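Local atomic coordinates of xylose isomerase-like TIM barrel domain-containing protein (Thermus thermophilus, PDB entry 3AYV), a protein that binds zinc ions in a TIM barrel of the xylose isomerase-like, AP endonuclease-related family and may take part in protection against oxidative stress, its exact activity being unestablished. Residues R132-E136 with E184-L188; M1-L5 with G50-V54; H96-H101 with N137-P141; P141-R147 with P177-L181; F161-R167 with V205-W211. One frame throughout, in Å; residues are numbered along the deposited sequence.

Contact 1: residues R132-E136 with E184-L188; sequences RLLLE and EHLHL. With ZN (zinc ion), chain F; ZN (zinc ion), chain E.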
# COMPACT_ATOMS: atom_id res chain seq x y z
N ARG A 132 0.98 12.35 1.54
CA ARG A 132 -0.12 11.77 2.30
C ARG A 132 0.27 10.33 2.72
O ARG A 132 0.61 9.53 1.86
CB ARG A 132 -1.36 11.72 1.42
CG ARG A 132 -2.57 10.95 1.98
CD ARG A 132 -3.12 11.60 3.26
NE ARG A 132 -4.42 11.04 3.63
CZ ARG A 132 -5.07 11.34 4.76
NH1 ARG A 132 -4.53 12.22 5.60
NH2 ARG A 132 -6.25 10.78 5.04
N LEU A 133 0.22 10.04 4.02
CA LEU A 133 0.67 8.73 4.55
C LEU A 133 -0.50 7.79 4.65
O LEU A 133 -1.55 8.16 5.17
CB LEU A 133 1.30 8.90 5.94
CG LEU A 133 2.17 7.80 6.53
CD1 LEU A 133 3.41 7.53 5.64
CD2 LEU A 133 2.61 8.12 7.95
N LEU A 134 -0.33 6.56 4.18
CA LEU A 134 -1.45 5.61 4.16
C LEU A 134 -1.01 4.31 4.79
O LEU A 134 -0.01 3.74 4.39
CB LEU A 134 -1.92 5.31 2.73
CG LEU A 134 -2.27 6.53 1.88
CD1 LEU A 134 -2.39 6.12 0.42
CD2 LEU A 134 -3.59 7.13 2.40
N LEU A 135 -1.79 3.84 5.75
CA LEU A 135 -1.56 2.53 6.36
C LEU A 135 -2.38 1.46 5.64
O LEU A 135 -3.59 1.60 5.47
CB LEU A 135 -1.97 2.61 7.85
CG LEU A 135 -1.96 1.34 8.72
CD1 LEU A 135 -0.58 0.68 8.65
CD2 LEU A 135 -2.31 1.75 10.13
N GLU A 136 -1.70 0.38 5.23
CA GLU A 136 -2.33 -0.72 4.47
C GLU A 136 -2.56 -1.91 5.41
O GLU A 136 -1.71 -2.17 6.28
CB GLU A 136 -1.39 -1.12 3.33
CG GLU A 136 -1.85 -2.26 2.50
CD GLU A 136 -0.75 -2.84 1.63
OE1 GLU A 136 0.32 -2.23 1.45
OE2 GLU A 136 -0.95 -3.93 1.11
N GLU A 184 -8.99 5.40 1.07
CA GLU A 184 -8.87 6.36 -0.00
C GLU A 184 -8.00 5.82 -1.14
O GLU A 184 -7.87 6.48 -2.17
CB GLU A 184 -8.37 7.72 0.53
CG GLU A 184 -6.93 7.75 1.01
CD GLU A 184 -6.65 8.93 1.92
OE1 GLU A 184 -5.80 9.75 1.54
OE2 GLU A 184 -7.27 9.02 3.01
N HIS A 185 -7.47 4.61 -0.95
CA HIS A 185 -6.43 4.05 -1.81
C HIS A 185 -6.71 2.56 -1.79
O HIS A 185 -6.95 1.98 -0.73
CB HIS A 185 -5.06 4.31 -1.17
CG HIS A 185 -3.94 4.45 -2.14
ND1 HIS A 185 -2.95 3.51 -2.27
CD2 HIS A 185 -3.61 5.45 -2.99
CE1 HIS A 185 -2.05 3.92 -3.15
NE2 HIS A 185 -2.44 5.09 -3.61
N LEU A 186 -6.73 1.94 -2.97
CA LEU A 186 -7.01 0.51 -3.02
C LEU A 186 -5.89 -0.23 -3.71
O LEU A 186 -5.38 0.21 -4.75
CB LEU A 186 -8.36 0.21 -3.70
CG LEU A 186 -9.49 0.53 -2.72
CD1 LEU A 186 -10.06 1.91 -3.03
CD2 LEU A 186 -10.57 -0.56 -2.66
N HIS A 187 -5.48 -1.33 -3.08
CA HIS A 187 -4.52 -2.24 -3.68
C HIS A 187 -5.30 -3.39 -4.28
O HIS A 187 -5.99 -4.12 -3.57
CB HIS A 187 -3.53 -2.74 -2.63
CG HIS A 187 -2.38 -1.81 -2.41
ND1 HIS A 187 -1.31 -2.13 -1.60
CD2 HIS A 187 -2.10 -0.59 -2.92
CE1 HIS A 187 -0.45 -1.13 -1.58
NE2 HIS A 187 -0.89 -0.19 -2.39
N LEU A 188 -5.22 -3.51 -5.60
CA LEU A 188 -6.08 -4.44 -6.34
C LEU A 188 -5.32 -5.60 -6.95
O LEU A 188 -4.28 -5.40 -7.57
CB LEU A 188 -6.81 -3.71 -7.46
CG LEU A 188 -7.74 -2.57 -7.03
CD1 LEU A 188 -8.33 -2.00 -8.33
CD2 LEU A 188 -8.84 -3.09 -6.14
ZN ZN F . -1.16 -4.46 -0.94
ZN ZN E . 1.65 -3.48 0.81
O HOH W 1 1.29 -3.90 -1.22
O HOH W 2 2.85 -5.56 0.28
O HOH W 3 0.13 -6.36 -1.69
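Strands two places apart in a TIM barrel can meet only through side chains, and residues 132-136 and 184-188 illustrate the principle. Strand 158-162 lies between them in the sheet, the touching parts, 132-136 and 184-187, run 47° apart end to end, and the CA atoms of Leu134 and His185 stay 7.9 Å apart. Every second residue of the first strand, Arg132, Leu134 and Glu136, points across the barrel interior to its counterpart.

The ionic interaction comes at the Arg132 and Glu184 end of the two segments. Arg132 NE donates to Glu184 OE1 at 2.8 Å and Arg132 NH2 to Glu184 OE2 at 2.9 Å, a bidentate salt bridge; Arg132 NH1 turns to Gly155 O instead.

Two residues further along, the contact becomes apolar: Leu134 CD1 sits over the face of the His185 imidazole, 3.7 Å from its centroid, as a CH-pi interaction.

Metal coordination takes over at the other end. Glu136 OE2 (2.1 Å) and His187 ND1 (2.4 Å) bind the zinc of chain F, with Asp162 and Glu223 as further ligands, while Glu136 OE1 binds the zinc of chain E at 1.9 Å. His187 NE2 is hydrogen-bonded to Glu27. Although Glu136 OE2 and His187 ND1 approach to 3.3 Å, they meet as co-ligands. The bridging carboxylate thus couples two zinc ions that also share water 1, a polynuclear centre consistent with the phosphodiester chemistry assigned to the family.

Contact 2: residues M1-L5 with G50-V54; sequences MDVRL and GKLSV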
# COMPACT_ATOMS: atom_id res chain seq x y z
N MET A 1 -10.42 7.45 -14.40
CA MET A 1 -9.94 6.65 -13.24
C MET A 1 -8.44 6.83 -13.04
O MET A 1 -7.68 6.89 -14.02
CB MET A 1 -10.26 5.16 -13.45
CG MET A 1 -11.74 4.80 -13.27
SD MET A 1 -12.08 3.05 -13.48
CE MET A 1 -11.65 2.84 -15.22
N ASP A 2 -8.03 6.89 -11.78
CA ASP A 2 -6.64 6.99 -11.39
C ASP A 2 -6.15 5.56 -11.11
O ASP A 2 -6.37 5.04 -10.02
CB ASP A 2 -6.51 7.86 -10.13
CG ASP A 2 -5.08 8.06 -9.67
OD1 ASP A 2 -4.13 7.48 -10.26
OD2 ASP A 2 -4.89 8.81 -8.67
N VAL A 3 -5.54 4.94 -12.12
CA VAL A 3 -5.12 3.54 -12.03
C VAL A 3 -3.62 3.52 -12.21
O VAL A 3 -3.09 4.10 -13.15
CB VAL A 3 -5.80 2.62 -13.09
CG1 VAL A 3 -5.49 1.15 -12.80
CG2 VAL A 3 -7.31 2.81 -13.08
N ARG A 4 -2.94 2.85 -11.27
CA ARG A 4 -1.51 2.90 -11.20
C ARG A 4 -0.98 1.47 -11.19
O ARG A 4 -1.69 0.56 -10.74
CB ARG A 4 -1.05 3.61 -9.92
CG ARG A 4 -1.76 4.93 -9.67
CD ARG A 4 -0.99 5.86 -8.81
NE ARG A 4 -1.77 7.10 -8.60
CZ ARG A 4 -1.48 8.01 -7.67
NH1 ARG A 4 -0.44 7.83 -6.85
NH2 ARG A 4 -2.24 9.09 -7.54
N LEU A 5 0.23 1.29 -11.69
CA LEU A 5 0.91 -0.01 -11.61
C LEU A 5 1.96 -0.05 -10.50
O LEU A 5 2.84 0.81 -10.44
CB LEU A 5 1.58 -0.36 -12.95
CG LEU A 5 2.27 -1.72 -12.99
CD1 LEU A 5 1.28 -2.88 -12.85
CD2 LEU A 5 3.08 -1.85 -14.28
N GLY A 50 3.47 11.90 -14.55
CA GLY A 50 2.22 11.14 -14.46
C GLY A 50 2.12 10.87 -12.97
O GLY A 50 3.08 11.14 -12.23
N LYS A 51 0.98 10.37 -12.51
CA LYS A 51 0.73 10.26 -11.07
C LYS A 51 1.62 9.18 -10.45
O LYS A 51 1.75 8.09 -10.98
CB LYS A 51 -0.75 10.06 -10.77
CG LYS A 51 -1.59 11.34 -11.03
CD LYS A 51 -3.09 11.09 -10.94
CE LYS A 51 -3.87 12.39 -11.10
NZ LYS A 51 -5.23 12.13 -11.68
N LEU A 52 2.25 9.54 -9.33
CA LEU A 52 3.18 8.62 -8.68
C LEU A 52 2.96 8.59 -7.17
O LEU A 52 2.79 9.63 -6.52
CB LEU A 52 4.63 8.98 -9.01
CG LEU A 52 5.74 8.07 -8.44
CD1 LEU A 52 6.93 8.04 -9.36
CD2 LEU A 52 6.18 8.48 -6.99
N SER A 53 2.95 7.38 -6.63
CA SER A 53 2.92 7.17 -5.19
C SER A 53 4.03 6.17 -4.90
O SER A 53 4.65 5.64 -5.82
CB SER A 53 1.55 6.65 -4.74
OG SER A 53 1.08 5.57 -5.54
N VAL A 54 4.34 5.94 -3.63
CA VAL A 54 5.39 4.96 -3.31
C VAL A 54 4.88 3.96 -2.29
O VAL A 54 3.97 4.26 -1.51
CB VAL A 54 6.71 5.58 -2.76
CG1 VAL A 54 7.30 6.62 -3.72
CG2 VAL A 54 6.46 6.18 -1.38
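Following residues 50-54 into the barrel, the contact begins at Lys51, whose aliphatic chain lies along the charged pair formed by Asp2 and Arg4. Lys51 CD comes within 3.7 Å of Asp2 OD2, and Lys51 CB packs over one face of the Arg4 guanidinium, 3.7 Å from Arg4 NH2; the ammonium is less engaged, with Lys51 NZ 4.5 Å from Asp2 OD2, beyond salt-bridge range. That flat guanidinium is held from within its own segment, since Arg4 NE and Arg4 NH2 each donate at 2.9 Å, to Asp2 OD1 and Asp2 OD2 respectively, while Arg4 NH2 also makes a salt bridge with Asp91.

At Leu52 the side chain turns away and the backbone does the work: Leu52 C lies 3.5 Å from Arg4 NH1. Here the general logic of a closed parallel barrel is visible, because strand 25-29 separates strands 3-8 and 52-55, and a long arginine spans the gap inside the N-terminal end of the barrel.

Ser53 again points toward Arg4, with Ser53 OG 3.0 Å from Arg4 NH1 at the guanidinium edge. The hydroxyl is hydrogen-bonded to Glu27 of the intervening strand, whereas Asp2 OD2 is hydrogen-bonded to Thr219 on strand 219-222.

Contact 3: residues H96-H101 with N137-P141; sequences HSGIPH and NSHEP. With ZN (zinc ion), chain E.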
# COMPACT_ATOMS: atom_id res chain seq x y z
N HIS A 96 3.02 -0.70 5.94
CA HIS A 96 2.31 -1.73 6.72
C HIS A 96 2.43 -1.45 8.21
O HIS A 96 3.36 -0.75 8.63
CB HIS A 96 2.99 -3.09 6.50
CG HIS A 96 2.82 -3.63 5.11
ND1 HIS A 96 3.28 -4.89 4.76
CD2 HIS A 96 2.24 -3.12 4.01
CE1 HIS A 96 3.01 -5.11 3.49
NE2 HIS A 96 2.39 -4.05 3.00
N SER A 97 1.55 -2.04 9.02
CA SER A 97 1.62 -1.80 10.49
C SER A 97 2.82 -2.47 11.19
O SER A 97 3.18 -2.07 12.32
CB SER A 97 0.32 -2.23 11.19
OG SER A 97 0.28 -3.65 11.34
N GLY A 98 3.39 -3.49 10.57
CA GLY A 98 4.50 -4.21 11.19
C GLY A 98 4.02 -5.42 12.00
O GLY A 98 4.84 -6.21 12.49
N ILE A 99 2.70 -5.58 12.12
CA ILE A 99 2.15 -6.69 12.94
C ILE A 99 2.59 -8.06 12.35
O ILE A 99 2.54 -8.25 11.13
CB ILE A 99 0.63 -6.58 13.11
CG1 ILE A 99 0.15 -7.48 14.27
CG2 ILE A 99 -0.13 -6.94 11.77
CD1 ILE A 99 -1.39 -7.46 14.51
N PRO A 100 3.09 -8.98 13.20
CA PRO A 100 3.44 -10.35 12.75
C PRO A 100 2.19 -11.08 12.33
O PRO A 100 1.11 -10.76 12.79
CB PRO A 100 3.96 -11.03 14.03
CG PRO A 100 4.31 -9.93 14.97
CD PRO A 100 3.39 -8.76 14.63
N HIS A 101 2.34 -12.10 11.49
CA HIS A 101 1.20 -12.91 11.16
C HIS A 101 0.70 -13.69 12.38
O HIS A 101 1.49 -14.12 13.21
CB HIS A 101 1.60 -13.94 10.10
CG HIS A 101 0.46 -14.83 9.77
ND1 HIS A 101 -0.61 -14.39 9.02
CD2 HIS A 101 0.16 -16.08 10.18
CE1 HIS A 101 -1.51 -15.36 8.95
NE2 HIS A 101 -1.06 -16.39 9.65
N ASN A 137 -3.70 -2.61 5.28
CA ASN A 137 -3.89 -3.83 6.09
C ASN A 137 -2.97 -4.92 5.53
O ASN A 137 -2.80 -5.04 4.31
CB ASN A 137 -5.35 -4.31 6.08
CG ASN A 137 -5.88 -4.60 4.66
OD1 ASN A 137 -5.97 -3.69 3.84
ND2 ASN A 137 -6.23 -5.87 4.38
N SER A 138 -2.43 -5.72 6.44
CA SER A 138 -1.57 -6.85 6.10
C SER A 138 -2.06 -8.09 6.86
O SER A 138 -2.94 -8.79 6.36
CB SER A 138 -0.09 -6.50 6.36
OG SER A 138 0.13 -6.09 7.71
N HIS A 139 -1.60 -8.27 8.09
CA HIS A 139 -1.90 -9.45 8.89
C HIS A 139 -2.88 -9.22 10.03
O HIS A 139 -3.10 -10.14 10.81
CB HIS A 139 -0.60 -10.09 9.43
CG HIS A 139 0.32 -10.54 8.34
ND1 HIS A 139 0.18 -11.75 7.70
CD2 HIS A 139 1.34 -9.90 7.72
CE1 HIS A 139 1.09 -11.86 6.75
NE2 HIS A 139 1.81 -10.74 6.74
N GLU A 140 -3.48 -8.01 10.12
CA GLU A 140 -4.41 -7.74 11.23
C GLU A 140 -5.61 -8.67 11.07
O GLU A 140 -6.10 -8.86 9.95
CB GLU A 140 -4.89 -6.27 11.26
CG GLU A 140 -3.77 -5.23 11.49
CD GLU A 140 -2.99 -4.92 10.22
OE1 GLU A 140 -3.32 -5.43 9.13
OE2 GLU A 140 -2.01 -4.15 10.31
N PRO A 141 -6.04 -9.29 12.17
CA PRO A 141 -7.17 -10.21 11.99
C PRO A 141 -8.51 -9.52 11.67
O PRO A 141 -9.36 -10.14 11.03
CB PRO A 141 -7.21 -11.02 13.30
CG PRO A 141 -6.35 -10.27 14.29
CD PRO A 141 -5.34 -9.46 13.46
ZN ZN E . 1.65 -3.48 0.81
O HOH W 4 -0.64 -3.63 8.10
O HOH W 5 2.65 -5.97 8.90
O HOH W 6 -1.64 -10.77 13.08
O HOH W 1 1.29 -3.90 -1.22
O HOH W 2 2.85 -5.56 0.28
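Neither segment forms a regular helix or strand. Residues 96-101 arch out and come back to two adjacent residues of 137-141, the CA atoms of His96 and Ser138 lying 6.5 Å apart and those of His101 and His139 5.2 Å. The first segment bends at Gly98, where phi is 92° and a CB would collide with the preceding carbonyl. An ST turn sets this bend: Ser97 OG accepts from Ile99 N at 3.2 Å.

The same hydroxyl donates to Glu140 OE2 at 2.6 Å, while Glu140 OE1 accepts from Ser138 N at 2.8 Å, so one buried carboxylate ties both loops. Water 4 reinforces the junction, accepting from Ser97 N (2.9 Å) and Ser138 OG (2.6 Å) and donating to Glu140 OE2 (2.7 Å). Ile99 CG2 fills the space beside His139 CB at 4.0 Å. Near the surface, His101 ND1 and His139 ND1 share a hydrogen bond of 3.1 Å, their rings meeting rim to rim; a crystal neighbour touches His101.

Ser138 CB lies over the His96 ring, whose NE2 binds the zinc of chain E at 2.4 Å alongside His55 and Glu136. Such interlocked beta-alpha loops around metal ligands are characteristic of the C-terminal face of a TIM barrel, where active sites of this fold lie.

Contact 4: residues P141-R147 with P177-L181; sequences PHPEALR and PWLAL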
# COMPACT_ATOMS: atom_id res chain seq x y z
N PRO A 141 -6.04 -9.29 12.17
CA PRO A 141 -7.17 -10.21 11.99
C PRO A 141 -8.51 -9.52 11.67
O PRO A 141 -9.36 -10.14 11.03
CB PRO A 141 -7.21 -11.02 13.30
CG PRO A 141 -6.35 -10.27 14.29
CD PRO A 141 -5.34 -9.46 13.46
N HIS A 142 -8.67 -8.25 12.05
CA HIS A 142 -9.94 -7.53 11.93
C HIS A 142 -9.64 -6.02 11.89
O HIS A 142 -8.67 -5.57 12.52
CB HIS A 142 -10.86 -7.86 13.14
CG HIS A 142 -12.24 -7.29 13.05
ND1 HIS A 142 -12.54 -5.97 13.32
CD2 HIS A 142 -13.42 -7.88 12.72
CE1 HIS A 142 -13.83 -5.76 13.13
NE2 HIS A 142 -14.39 -6.91 12.78
N PRO A 143 -10.44 -5.25 11.13
CA PRO A 143 -10.20 -3.82 10.93
C PRO A 143 -10.27 -3.01 12.23
O PRO A 143 -9.74 -1.89 12.29
CB PRO A 143 -11.31 -3.39 9.94
CG PRO A 143 -12.33 -4.49 10.00
CD PRO A 143 -11.55 -5.74 10.29
N GLU A 144 -10.89 -3.57 13.27
CA GLU A 144 -10.95 -2.90 14.58
C GLU A 144 -9.56 -2.57 15.16
O GLU A 144 -9.45 -1.66 15.97
CB GLU A 144 -11.74 -3.72 15.60
CG GLU A 144 -10.94 -4.93 16.05
CD GLU A 144 -11.69 -5.88 16.95
OE1 GLU A 144 -12.85 -5.59 17.31
OE2 GLU A 144 -11.09 -6.94 17.29
N ALA A 145 -8.51 -3.31 14.76
CA ALA A 145 -7.18 -3.01 15.28
C ALA A 145 -6.54 -1.83 14.54
O ALA A 145 -5.57 -1.25 15.04
CB ALA A 145 -6.29 -4.22 15.21
N LEU A 146 -7.07 -1.49 13.37
CA LEU A 146 -6.56 -0.33 12.61
C LEU A 146 -7.36 0.93 12.93
O LEU A 146 -6.82 2.04 12.88
CB LEU A 146 -6.62 -0.61 11.10
CG LEU A 146 -5.66 -1.74 10.68
CD1 LEU A 146 -5.73 -1.90 9.18
CD2 LEU A 146 -4.18 -1.53 11.20
N ARG A 147 -8.64 0.77 13.22
CA ARG A 147 -9.50 1.92 13.47
C ARG A 147 -8.93 2.92 14.53
O ARG A 147 -8.93 4.13 14.28
CB ARG A 147 -10.92 1.45 13.84
CG ARG A 147 -11.96 2.58 13.82
CD ARG A 147 -13.35 2.04 14.07
NE ARG A 147 -13.95 1.49 12.85
CZ ARG A 147 -14.56 2.23 11.92
NH1 ARG A 147 -14.63 3.56 12.06
NH2 ARG A 147 -15.09 1.65 10.85
N PRO A 177 -16.30 -5.08 6.37
CA PRO A 177 -15.75 -4.46 7.58
C PRO A 177 -14.53 -3.57 7.30
O PRO A 177 -14.33 -2.54 7.98
CB PRO A 177 -15.38 -5.68 8.44
CG PRO A 177 -16.40 -6.71 8.04
CD PRO A 177 -16.56 -6.52 6.55
N TRP A 178 -13.72 -3.95 6.30
CA TRP A 178 -12.54 -3.18 5.93
C TRP A 178 -12.90 -1.93 5.16
O TRP A 178 -12.33 -0.85 5.38
CB TRP A 178 -11.54 -4.02 5.12
CG TRP A 178 -11.12 -5.28 5.80
CD1 TRP A 178 -11.70 -6.52 5.63
CD2 TRP A 178 -10.04 -5.47 6.73
NE1 TRP A 178 -11.06 -7.46 6.41
CE2 TRP A 178 -10.04 -6.85 7.10
CE3 TRP A 178 -9.07 -4.61 7.28
CZ2 TRP A 178 -9.11 -7.39 8.00
CZ3 TRP A 178 -8.14 -5.15 8.21
CH2 TRP A 178 -8.17 -6.54 8.54
N LEU A 179 -13.84 -2.07 4.23
CA LEU A 179 -14.37 -0.91 3.51
C LEU A 179 -14.96 0.16 4.44
O LEU A 179 -14.95 1.34 4.11
CB LEU A 179 -15.43 -1.39 2.52
CG LEU A 179 -14.82 -2.21 1.37
CD1 LEU A 179 -15.90 -2.87 0.49
CD2 LEU A 179 -13.89 -1.34 0.55
N ALA A 180 -15.46 -0.28 5.60
CA ALA A 180 -16.01 0.65 6.60
C ALA A 180 -14.97 1.63 7.16
O ALA A 180 -15.33 2.64 7.78
CB ALA A 180 -16.73 -0.12 7.72
N LEU A 181 -13.69 1.35 6.92
CA LEU A 181 -12.61 2.25 7.36
C LEU A 181 -12.39 3.37 6.36
O LEU A 181 -11.51 4.21 6.53
CB LEU A 181 -11.30 1.47 7.54
CG LEU A 181 -11.20 0.46 8.69
CD1 LEU A 181 -9.81 -0.20 8.67
CD2 LEU A 181 -11.42 1.13 10.03
O HOH W 7 -15.07 -1.82 10.48
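In a TIM barrel the loops that follow the strands must pack against one another as well as on the barrel, and here the loop after strand 132-136 settles against the short helix 176-179, which comes between strands 158-162 and 185-188 in sequence. Pro143 is the principal bump. Its compact ring enters a hollow made by Pro177, Trp178 and Leu181: Pro143 CG meets Pro177 CB at 3.6 Å, Pro143 CB lies 3.7 Å from Leu181 CD1, and Pro143 CD stands almost straight above the six-membered ring of Trp178, 3.6 Å from its centroid and 8° off the normal, a CH-pi interaction. A flat indole forms the wall of the hollow, and its NE1 is hydrogen-bonded to Thr172 O.

Pro143 opens a short 3-10 segment, 143-145, and this turn brings Leu146 round to the same side. Leu146 CD1 touches the edge of the indole, 4.2 Å from Trp178 CZ3, while Leu146 CB rests 4.0 Å from Leu181 CD1, so Leu181 CD1 in turn fills the notch between Pro143 CB and Leu146 CB.

At the outer margin the long Arg147 side chain reaches over to Ala180 and Leu181, with the methyl CD2 of Leu181 under one face of the guanidinium. Water 7 accepts weakly from Arg147 NH2 and donates to Pro177 O at 2.7 Å; Arg147 NH2 itself makes a weak hydrogen bond of 3.2 Å to Ala180 O.

Contact 5: residues F161-R167 with V205-W211; sequences FDAAHAR and VLGHGAW. With ZN (zinc ion), chain F; ZN (zinc ion), chain G.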
# COMPACT_ATOMS: atom_id res chain seq x y z
N PHE A 161 -6.73 -0.18 1.42
CA PHE A 161 -7.32 -1.50 1.57
C PHE A 161 -6.77 -2.44 0.52
O PHE A 161 -6.87 -2.18 -0.69
CB PHE A 161 -8.85 -1.45 1.45
CG PHE A 161 -9.54 -2.81 1.51
CD1 PHE A 161 -9.21 -3.76 2.47
CD2 PHE A 161 -10.54 -3.13 0.57
CE1 PHE A 161 -9.87 -4.99 2.50
CE2 PHE A 161 -11.21 -4.34 0.61
CZ PHE A 161 -10.87 -5.29 1.58
N ASP A 162 -6.24 -3.56 1.00
CA ASP A 162 -5.83 -4.66 0.17
C ASP A 162 -6.72 -5.85 0.47
O ASP A 162 -6.56 -6.48 1.51
CB ASP A 162 -4.37 -5.02 0.46
CG ASP A 162 -3.82 -6.05 -0.52
OD1 ASP A 162 -4.40 -7.13 -0.68
OD2 ASP A 162 -2.81 -5.76 -1.15
N ALA A 163 -7.64 -6.16 -0.44
CA ALA A 163 -8.65 -7.20 -0.17
C ALA A 163 -8.06 -8.61 -0.07
O ALA A 163 -8.56 -9.43 0.70
CB ALA A 163 -9.78 -7.16 -1.24
N ALA A 164 -7.03 -8.88 -0.85
CA ALA A 164 -6.39 -10.20 -0.81
C ALA A 164 -5.72 -10.44 0.55
O ALA A 164 -5.77 -11.56 1.08
CB ALA A 164 -5.39 -10.35 -1.94
N HIS A 165 -5.08 -9.41 1.11
CA HIS A 165 -4.49 -9.57 2.43
C HIS A 165 -5.56 -9.91 3.44
O HIS A 165 -5.34 -10.76 4.30
CB HIS A 165 -3.74 -8.31 2.87
CG HIS A 165 -2.50 -8.04 2.08
ND1 HIS A 165 -1.77 -6.89 2.23
CD2 HIS A 165 -1.87 -8.77 1.11
CE1 HIS A 165 -0.74 -6.91 1.40
NE2 HIS A 165 -0.79 -8.04 0.71
N ALA A 166 -6.73 -9.25 3.36
CA ALA A 166 -7.82 -9.60 4.27
C ALA A 166 -8.27 -11.06 4.08
O ALA A 166 -8.51 -11.79 5.05
CB ALA A 166 -9.01 -8.64 4.07
N ARG A 167 -8.33 -11.48 2.83
CA ARG A 167 -8.84 -12.82 2.51
C ARG A 167 -7.87 -13.90 2.95
O ARG A 167 -8.31 -14.91 3.51
CB ARG A 167 -9.08 -12.93 1.00
CG ARG A 167 -9.61 -14.31 0.52
CD ARG A 167 -10.93 -14.72 1.16
NE ARG A 167 -11.40 -16.00 0.58
CZ ARG A 167 -12.42 -16.12 -0.27
NH1 ARG A 167 -13.12 -15.04 -0.63
NH2 ARG A 167 -12.77 -17.32 -0.74
N VAL A 205 -10.94 -15.43 -6.50
CA VAL A 205 -12.15 -15.65 -5.72
C VAL A 205 -12.72 -14.38 -5.07
O VAL A 205 -13.78 -14.44 -4.42
CB VAL A 205 -11.91 -16.71 -4.59
CG1 VAL A 205 -11.38 -18.01 -5.18
CG2 VAL A 205 -10.97 -16.15 -3.49
N LEU A 206 -12.03 -13.24 -5.21
CA LEU A 206 -12.43 -12.02 -4.49
C LEU A 206 -13.75 -11.36 -4.96
O LEU A 206 -14.32 -10.55 -4.24
CB LEU A 206 -11.29 -10.98 -4.41
CG LEU A 206 -10.09 -11.34 -3.51
CD1 LEU A 206 -9.07 -10.21 -3.54
CD2 LEU A 206 -10.56 -11.67 -2.05
N GLY A 207 -14.22 -11.70 -6.16
CA GLY A 207 -15.55 -11.20 -6.63
C GLY A 207 -15.66 -9.68 -6.68
O GLY A 207 -16.66 -9.09 -6.22
N HIS A 208 -14.64 -9.02 -7.22
CA HIS A 208 -14.60 -7.55 -7.20
C HIS A 208 -15.83 -6.89 -7.80
O HIS A 208 -16.19 -5.77 -7.41
CB HIS A 208 -13.38 -7.00 -7.94
CG HIS A 208 -12.08 -7.46 -7.35
ND1 HIS A 208 -11.31 -6.66 -6.53
CD2 HIS A 208 -11.42 -8.63 -7.47
CE1 HIS A 208 -10.22 -7.32 -6.17
NE2 HIS A 208 -10.27 -8.52 -6.72
N GLY A 209 -16.45 -7.55 -8.77
CA GLY A 209 -17.68 -7.02 -9.38
C GLY A 209 -18.77 -6.74 -8.35
O GLY A 209 -19.56 -5.79 -8.51
N ALA A 210 -18.82 -7.54 -7.29
CA ALA A 210 -19.82 -7.39 -6.24
C ALA A 210 -19.60 -6.20 -5.30
O ALA A 210 -20.55 -5.75 -4.66
CB ALA A 210 -19.98 -8.71 -5.43
N TRP A 211 -18.37 -5.67 -5.19
CA TRP A 211 -18.10 -4.64 -4.17
C TRP A 211 -17.28 -3.44 -4.60
O TRP A 211 -17.26 -2.43 -3.89
CB TRP A 211 -17.50 -5.28 -2.90
CG TRP A 211 -16.19 -5.99 -3.13
CD1 TRP A 211 -16.02 -7.34 -3.39
CD2 TRP A 211 -14.88 -5.42 -3.11
NE1 TRP A 211 -14.67 -7.61 -3.54
CE2 TRP A 211 -13.96 -6.46 -3.37
CE3 TRP A 211 -14.38 -4.12 -2.88
CZ2 TRP A 211 -12.57 -6.24 -3.41
CZ3 TRP A 211 -13.00 -3.91 -2.93
CH2 TRP A 211 -12.12 -4.96 -3.20
ZN ZN F . -1.16 -4.46 -0.94
ZN ZN G . 0.13 -8.50 -1.29
O HOH W 8 -2.04 -8.41 -2.27
O HOH W 1 1.29 -3.90 -1.22
O HOH W 3 0.13 -6.36 -1.69
O HOH W 9 2.16 -8.56 -0.48
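Leu206 spreads its two methyls over the start of helix 163-169: Leu206 CD1 lies 3.9 Å from Ala163 CB and 4.0 Å from Ala164 CB, while Leu206 CD2 rests 3.6 Å from Arg167 CB. Small alanines on the helix leave the room that this leucine occupies. Beside it, Trp211 CZ2 approaches Ala163 CB at 3.7 Å, and the edge of Phe161 is directed at the face of the indole in an offset edge-to-face pair, the centroids of the Phe161 ring and the six-membered ring of Trp211 5.8 Å apart and the planes at 61°. Within 205-211, Trp211 NE1 donates to Leu206 O at 3.0 Å. At the exposed margin Val205 CG2 packs over one face of the Arg167 guanidinium, 3.5 Å from Arg167 NH2.

The start of the same helix also carries metal ligands. Asp162 is its N-cap, OD1 accepting from His165 N at 3.0 Å, and at the same time Asp162 OD2 binds the zinc of chain F at 2.1 Å. Within the first turn, His165 NE2 binds the zinc of chain G at 2.2 Å, together with Asp196 and His198.

The contact therefore joins the end of strand 158-162 and the helix that follows it to the long connection between strands 185-188 and 219-222, with Leu186 of strand 185-188 and Leu179 of helix 176-179 packed against both Phe161 and Trp211.

Contact 1 is the innermost of the five, about 5 Å from the chain centre to its own centre, and touches all the others. Contact 2 meets it at the N-terminal end, His185 and Ser53 being neighbours, and lies about 24 Å, centre to centre, from contacts 3 and 4. Around the zinc centre, contacts 1 and 3 share the ion of chain E, contacts 1 and 5 that of chain F, and water 1 belongs to all three. Asn137 joins contacts 3 and 5, its OD1 2.8 Å from Asp162 N and its O 3.0 Å from His165 ND1. Contact 4, sharing Pro141 with contact 3, packs behind the site: Trp178 CB is 3.3 Å from Phe161 CE1 of contact 5.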